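ATP-dependent helicase FUN30 (Saccharomyces cerevisiae S288c, PDB 5GN1) uses the energy of ATP hydrolysis to remodel nucleosomes and promotes DNA end resection at double-strand breaks, here represented by the C-terminal part of its ATPase domain. Local coordinates at residues 68-71 / 72-76; 110-113 / 114-118. One frame throughout, in Å; residues are numbered along the deposited sequence.

Contact 1 (68-71 / 72-76); sequences KEIQ and IVLEH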
ATOM      1  N   LYS A  68     -14.880   6.902   8.544  1.00 28.30           N
ATOM      2  CA  LYS A  68     -15.330   7.898   7.566  1.00 30.37           C
ATOM      3  C   LYS A  68     -15.709   7.241   6.245  1.00 32.91           C
ATOM      4  O   LYS A  68     -16.749   7.558   5.655  1.00 30.59           O
ATOM      5  CB  LYS A  68     -14.244   8.947   7.322  1.00 32.80           C
ATOM      6  CG  LYS A  68     -14.220  10.115   8.285  1.00 37.89           C
ATOM      7  CD  LYS A  68     -13.122  11.114   7.904  1.00 39.70           C
ATOM      8  CE  LYS A  68     -11.748  10.447   7.804  1.00 43.72           C
ATOM      9  NZ  LYS A  68     -10.590  11.407   7.830  1.00 42.12           N
ATOM     10  N   GLU A  69     -14.855   6.341   5.746  1.00 27.84           N
ATOM     11  CA  GLU A  69     -15.157   5.651   4.495  1.00 30.36           C
ATOM     12  C   GLU A  69     -16.395   4.777   4.626  1.00 27.91           C
ATOM     13  O   GLU A  69     -17.189   4.663   3.679  1.00 24.11           O
ATOM     14  CB  GLU A  69     -13.966   4.797   4.052  1.00 29.01           C
ATOM     15  CG  GLU A  69     -12.777   5.602   3.585  1.00 32.53           C
ATOM     16  CD  GLU A  69     -13.100   6.483   2.383  1.00 28.52           C
ATOM     17  OE1 GLU A  69     -13.915   6.066   1.524  1.00 33.70           O
ATOM     18  OE2 GLU A  69     -12.550   7.599   2.320  1.00 42.00           O
ATOM     19  N   ILE A  70     -16.554   4.118   5.777  1.00 28.20           N
ATOM     20  CA  ILE A  70     -17.719   3.266   5.974  1.00 26.20           C
ATOM     21  C   ILE A  70     -18.986   4.112   6.008  1.00 25.45           C
ATOM     22  O   ILE A  70     -20.042   3.673   5.542  1.00 25.19           O
ATOM     23  CB  ILE A  70     -17.565   2.414   7.251  1.00 28.77           C
ATOM     24  CG1 ILE A  70     -16.539   1.301   7.038  1.00 32.72           C
ATOM     25  CG2 ILE A  70     -18.909   1.811   7.680  1.00 29.76           C
ATOM     26  CD1 ILE A  70     -17.044   0.139   6.177  1.00 29.92           C
ATOM     27  N   GLN A  71     -18.901   5.325   6.491  1.00 25.62           N
ATOM     28  CA  GLN A  71     -20.039   6.224   6.504  1.00 36.11           C
ATOM     29  C   GLN A  71     -20.422   6.573   5.061  1.00 38.77           C
ATOM     30  O   GLN A  71     -21.579   6.568   4.738  1.00 34.63           O
ATOM     31  CB  GLN A  71     -19.758   7.475   7.313  1.00 39.64           C
ATOM     32  CG  GLN A  71     -20.958   8.400   7.491  1.00 50.64           C
ATOM     33  CD  GLN A  71     -20.723   9.570   8.441  1.00 58.14           C
ATOM     34  OE1 GLN A  71     -19.666   9.671   9.073  1.00 59.41           O
ATOM     35  NE2 GLN A  71     -21.712  10.457   8.546  1.00 55.20           N
ATOM     36  N   ILE A  72     -19.444   6.849   4.203  1.00 33.28           N
ATOM     37  CA  ILE A  72     -19.739   7.114   2.795  1.00 25.65           C
ATOM     38  C   ILE A  72     -20.357   5.881   2.155  1.00 27.98           C
ATOM     39  O   ILE A  72     -21.344   5.977   1.411  1.00 30.74           O
ATOM     40  CB  ILE A  72     -18.470   7.583   2.052  1.00 24.69           C
ATOM     41  CG1 ILE A  72     -17.901   8.829   2.726  1.00 33.56           C
ATOM     42  CG2 ILE A  72     -18.795   7.899   0.618  1.00 28.61           C
ATOM     43  CD1 ILE A  72     -16.551   9.290   2.154  1.00 33.17           C
ATOM     44  N   VAL A  73     -19.821   4.694   2.477  1.00 26.45           N
ATOM     45  CA  VAL A  73     -20.384   3.442   1.974  1.00 20.66           C
ATOM     46  C   VAL A  73     -21.862   3.335   2.329  1.00 34.17           C
ATOM     47  O   VAL A  73     -22.688   2.900   1.515  1.00 31.45           O
ATOM     48  CB  VAL A  73     -19.598   2.237   2.525  1.00 26.08           C
ATOM     49  CG1 VAL A  73     -20.310   0.955   2.156  1.00 28.28           C
ATOM     50  CG2 VAL A  73     -18.172   2.228   1.975  1.00 23.29           C
ATOM     51  N   LEU A  74     -22.209   3.700   3.564  1.00 27.38           N
ATOM     52  CA  LEU A  74     -23.603   3.675   3.992  1.00 34.71           C
ATOM     53  C   LEU A  74     -24.432   4.676   3.201  1.00 28.06           C
ATOM     54  O   LEU A  74     -25.505   4.339   2.695  1.00 34.47           O
ATOM     55  CB  LEU A  74     -23.696   3.975   5.487  1.00 32.02           C
ATOM     56  CG  LEU A  74     -22.996   2.985   6.422  1.00 34.72           C
ATOM     57  CD1 LEU A  74     -23.117   3.439   7.891  1.00 37.42           C
ATOM     58  CD2 LEU A  74     -23.542   1.577   6.215  1.00 33.47           C
ATOM     59  N   GLU A  75     -23.957   5.922   3.111  1.00 30.34           N
ATOM     60  CA  GLU A  75     -24.682   6.943   2.358  1.00 32.97           C
ATOM     61  C   GLU A  75     -24.800   6.564   0.891  1.00 37.54           C
ATOM     62  O   GLU A  75     -25.835   6.814   0.259  1.00 36.22           O
ATOM     63  CB  GLU A  75     -23.991   8.296   2.515  1.00 34.75           C
ATOM     64  CG  GLU A  75     -24.013   8.803   3.937  1.00 37.17           C
ATOM     65  CD  GLU A  75     -23.024   9.912   4.174  1.00 49.46           C
ATOM     66  OE1 GLU A  75     -22.243  10.238   3.251  1.00 37.66           O
ATOM     67  OE2 GLU A  75     -23.027  10.461   5.295  1.00 52.20           O
ATOM     68  N   HIS A  76     -23.747   5.949   0.332  1.00 32.33           N
ATOM     69  CA  HIS A  76     -23.777   5.510  -1.062  1.00 31.70           C
ATOM     70  C   HIS A  76     -24.741   4.347  -1.246  1.00 31.28           C
ATOM     71  O   HIS A  76     -25.537   4.331  -2.191  1.00 33.80           O
ATOM     72  CB  HIS A  76     -22.354   5.140  -1.522  1.00 30.96           C
ATOM     73  CG  HIS A  76     -22.279   4.528  -2.891  1.00 28.04           C
ATOM     74  ND1 HIS A  76     -21.985   3.199  -3.094  1.00 24.64           N
ATOM     75  CD2 HIS A  76     -22.423   5.071  -4.127  1.00 28.38           C
ATOM     76  CE1 HIS A  76     -21.973   2.938  -4.391  1.00 26.36           C
ATOM     77  NE2 HIS A  76     -22.231   4.059  -5.040  1.00 24.87           N
TER
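Gln71 and Glu75 reach out from successive turns of one helix and cross at a slant, the amide plane of the first turned 70° from the carboxylate plane of the second. Gln71 NE2 lies 3.5 Å from Glu75 OE2, while Gln71 CG passes 3.7 Å from the same oxygen. The two chains start differently: Gln71 has CG opposite its backbone N (chi1 -174°) and runs out extended, whereas Glu75 has CG beside its own N (chi1 -64°), which lays Glu75 CG 3.4 Å from Gln71 O. An uncharged amide suits this place, because OE2 already has the like-charged Glu91 close by; the nearby charge of Glu91 would probably make one of the two carboxylates easier to protonate. An alanine in place of Glu75 would take away the carboxylate, and the Gln71 amide would probably be freer to turn.

On another side of the helix, Ile70 CG2 meets Leu74 CG at 4.4 Å, and this pair of branched aliphatics packs on Ile355, Tyr356 and Leu359 of helix 345-359. Ile72 sends CG1 back along the helix to 3.4 Å from Lys68 O, and its side chain touches Leu103 of helix 100-110. Val73, buried and compact, tucks CG2 beside Glu69 O.

Beneath these side chains the backbone bonds repeat from Ile72 N to Lys68 O through Glu75 N to Gln71 O, the last being 3.0 Å long. Such i to i+4 pairing is the mark of an alpha-helix, here helix 60-82, with Ile70 and Leu74 packed on helix 345-359 and Glu69, Ile72 and His76 on helix 100-110.

Contact 2 (110-113 / 114-118); sequences ASLH and PLLFR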
ATOM      1  N   ALA A 110      -7.096   2.204   3.759  1.00 18.94           N
ATOM      2  CA  ALA A 110      -7.180   2.536   5.179  1.00 19.95           C
ATOM      3  C   ALA A 110      -6.744   1.361   6.057  1.00 18.39           C
ATOM      4  O   ALA A 110      -6.186   1.572   7.136  1.00 22.90           O
ATOM      5  CB  ALA A 110      -8.608   2.987   5.529  1.00 19.58           C
ATOM      6  N   SER A 111      -6.971   0.128   5.606  1.00 18.91           N
ATOM      7  CA  SER A 111      -6.449  -1.042   6.308  1.00 20.29           C
ATOM      8  C   SER A 111      -4.919  -1.120   6.285  1.00 24.73           C
ATOM      9  O   SER A 111      -4.345  -1.898   7.055  1.00 22.33           O
ATOM     10  CB  SER A 111      -7.008  -2.321   5.682  1.00 19.53           C
ATOM     11  OG  SER A 111      -8.421  -2.277   5.550  1.00 24.42           O
ATOM     12  N   LEU A 112      -4.254  -0.369   5.402  1.00 20.26           N
ATOM     13  CA  LEU A 112      -2.803  -0.434   5.216  1.00 20.05           C
ATOM     14  C   LEU A 112      -2.053   0.671   5.944  1.00 21.66           C
ATOM     15  O   LEU A 112      -1.122   0.385   6.707  1.00 19.75           O
ATOM     16  CB  LEU A 112      -2.460  -0.378   3.719  1.00 14.83           C
ATOM     17  CG  LEU A 112      -3.065  -1.526   2.933  1.00 20.14           C
ATOM     18  CD1 LEU A 112      -2.770  -1.417   1.426  1.00 20.04           C
ATOM     19  CD2 LEU A 112      -2.580  -2.850   3.523  1.00 25.19           C
ATOM     20  N   HIS A 113      -2.408   1.937   5.695  1.00 16.15           N
ATOM     21  CA  HIS A 113      -1.608   3.040   6.207  1.00 16.36           C
ATOM     22  C   HIS A 113      -2.320   4.386   6.103  1.00 20.02           C
ATOM     23  O   HIS A 113      -2.833   4.740   5.032  1.00 22.19           O
ATOM     24  CB  HIS A 113      -0.273   3.112   5.456  1.00 17.27           C
ATOM     25  CG  HIS A 113       0.822   3.705   6.274  1.00 20.57           C
ATOM     26  ND1 HIS A 113       0.815   5.023   6.671  1.00 18.49           N
ATOM     27  CD2 HIS A 113       1.942   3.155   6.800  1.00 17.10           C
ATOM     28  CE1 HIS A 113       1.885   5.263   7.406  1.00 21.00           C
ATOM     29  NE2 HIS A 113       2.580   4.144   7.507  1.00 21.50           N
ATOM     30  N   PRO A 114      -2.374   5.154   7.198  1.00 23.84           N
ATOM     31  CA  PRO A 114      -2.975   6.502   7.137  1.00 26.77           C
ATOM     32  C   PRO A 114      -2.358   7.410   6.102  1.00 25.60           C
ATOM     33  O   PRO A 114      -3.058   8.279   5.562  1.00 21.39           O
ATOM     34  CB  PRO A 114      -2.734   7.056   8.548  1.00 22.78           C
ATOM     35  CG  PRO A 114      -2.697   5.837   9.429  1.00 21.27           C
ATOM     36  CD  PRO A 114      -2.091   4.727   8.581  1.00 21.73           C
ATOM     37  N   LEU A 115      -1.061   7.270   5.822  1.00 19.47           N
ATOM     38  CA  LEU A 115      -0.436   8.218   4.907  1.00 22.50           C
ATOM     39  C   LEU A 115      -0.804   7.966   3.458  1.00 23.31           C
ATOM     40  O   LEU A 115      -0.266   8.640   2.584  1.00 20.63           O
ATOM     41  CB  LEU A 115       1.091   8.194   5.056  1.00 20.85           C
ATOM     42  CG  LEU A 115       1.619   8.603   6.440  1.00 21.77           C
ATOM     43  CD1 LEU A 115       3.157   8.666   6.435  1.00 23.64           C
ATOM     44  CD2 LEU A 115       0.999   9.922   6.907  1.00 23.80           C
ATOM     45  N   LEU A 116      -1.679   7.000   3.190  1.00 19.91           N
ATOM     46  CA  LEU A 116      -2.294   6.831   1.883  1.00 19.95           C
ATOM     47  C   LEU A 116      -3.482   7.764   1.692  1.00 19.67           C
ATOM     48  O   LEU A 116      -4.203   7.638   0.696  1.00 20.73           O
ATOM     49  CB  LEU A 116      -2.747   5.378   1.694  1.00 17.77           C
ATOM     50  CG  LEU A 116      -1.646   4.316   1.726  1.00 19.32           C
ATOM     51  CD1 LEU A 116      -2.275   2.919   1.773  1.00 15.63           C
ATOM     52  CD2 LEU A 116      -0.698   4.496   0.534  1.00 15.95           C
ATOM     53  N   PHE A 117      -3.691   8.670   2.641  1.00 18.35           N
ATOM     54  CA  PHE A 117      -4.801   9.613   2.641  1.00 23.11           C
ATOM     55  C   PHE A 117      -4.255  10.987   2.982  1.00 24.03           C
ATOM     56  O   PHE A 117      -3.178  11.120   3.561  1.00 22.00           O
ATOM     57  CB  PHE A 117      -5.885   9.237   3.669  1.00 23.36           C
ATOM     58  CG  PHE A 117      -6.559   7.929   3.388  1.00 26.57           C
ATOM     59  CD1 PHE A 117      -5.957   6.736   3.755  1.00 23.82           C
ATOM     60  CD2 PHE A 117      -7.795   7.891   2.763  1.00 24.41           C
ATOM     61  CE1 PHE A 117      -6.562   5.525   3.491  1.00 20.26           C
ATOM     62  CE2 PHE A 117      -8.412   6.678   2.497  1.00 27.37           C
ATOM     63  CZ  PHE A 117      -7.798   5.497   2.866  1.00 23.32           C
ATOM     64  N   ARG A 118      -5.014  12.017   2.629  1.00 26.58           N
ATOM     65  CA  ARG A 118      -4.675  13.377   3.009  1.00 20.44           C
ATOM     66  C   ARG A 118      -5.540  13.740   4.215  1.00 23.09           C
ATOM     67  O   ARG A 118      -6.754  13.926   4.077  1.00 29.17           O
ATOM     68  CB  ARG A 118      -4.933  14.367   1.868  1.00 23.78           C
ATOM     69  CG  ARG A 118      -4.509  15.807   2.197  1.00 23.54           C
ATOM     70  CD  ARG A 118      -4.571  16.738   0.964  1.00 23.20           C
ATOM     71  NE  ARG A 118      -5.936  17.004   0.514  1.00 25.41           N
ATOM     72  CZ  ARG A 118      -6.725  17.959   1.013  1.00 32.24           C
ATOM     73  NH1 ARG A 118      -6.293  18.741   1.996  1.00 29.03           N
ATOM     74  NH2 ARG A 118      -7.950  18.130   0.526  1.00 31.64           N
TER
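His113 accepts a bond from the backbone two residues on: Leu115 N points at ND1 from 3.0 Å, almost in the imidazole plane and at 167°. The ring is placed for this by a chi1 of -152°, with CG roughly opposite the backbone N. NE2 is bound to Trp181 O, so the ring is gripped at both nitrogens, a pattern consistent with the proton on NE2; histidine suits the place because one nitrogen can accept while the other donates.

The second bond is all backbone. Leu116 N reaches His113 O at 3.1 Å. This i to i+3 link opens the short 3-10 turn 114-116, which follows the end of helix 100-110; Pro114, with no N-H to offer, fits its first position, and Phe117 N bonds back to Pro114 O.

Apolar contacts fill in around the turn. Leu115 runs beside the imidazole, its CG 3.5 Å from His113 CE1. Leu116 CD1 rests 3.8 Å from Leu112 CB, both leucines also packing on helix 212-224. Phe117 turns a ring edge to Ala110: CE1 lies 3.4 Å from Ala110 N and CZ 3.7 Å from Ala110 CB, where the small methyl lets the ring approach.

Overall arrangement
From the N terminus, the chain runs through strand 49-56, an edge of the parallel sheet, into helix 60-82, where contact 1 spans consecutive turns without closing any wider loop. Helices 89-94 and 100-110 follow, and contact 2 closes the tight turn leading on toward helix 123-133. The two stand in series, neither nested nor crossed, with centres about 16 Å apart. They nevertheless meet: Glu69 OE2 of contact 1 packs 4.2 Å from Phe117 CE2 of contact 2. Contact 1 links helix 60-82 to helices 100-110 and 345-359, near the chain's C-terminal end; contact 2, more central, joins that helical layer to helices 157-166 and 212-224.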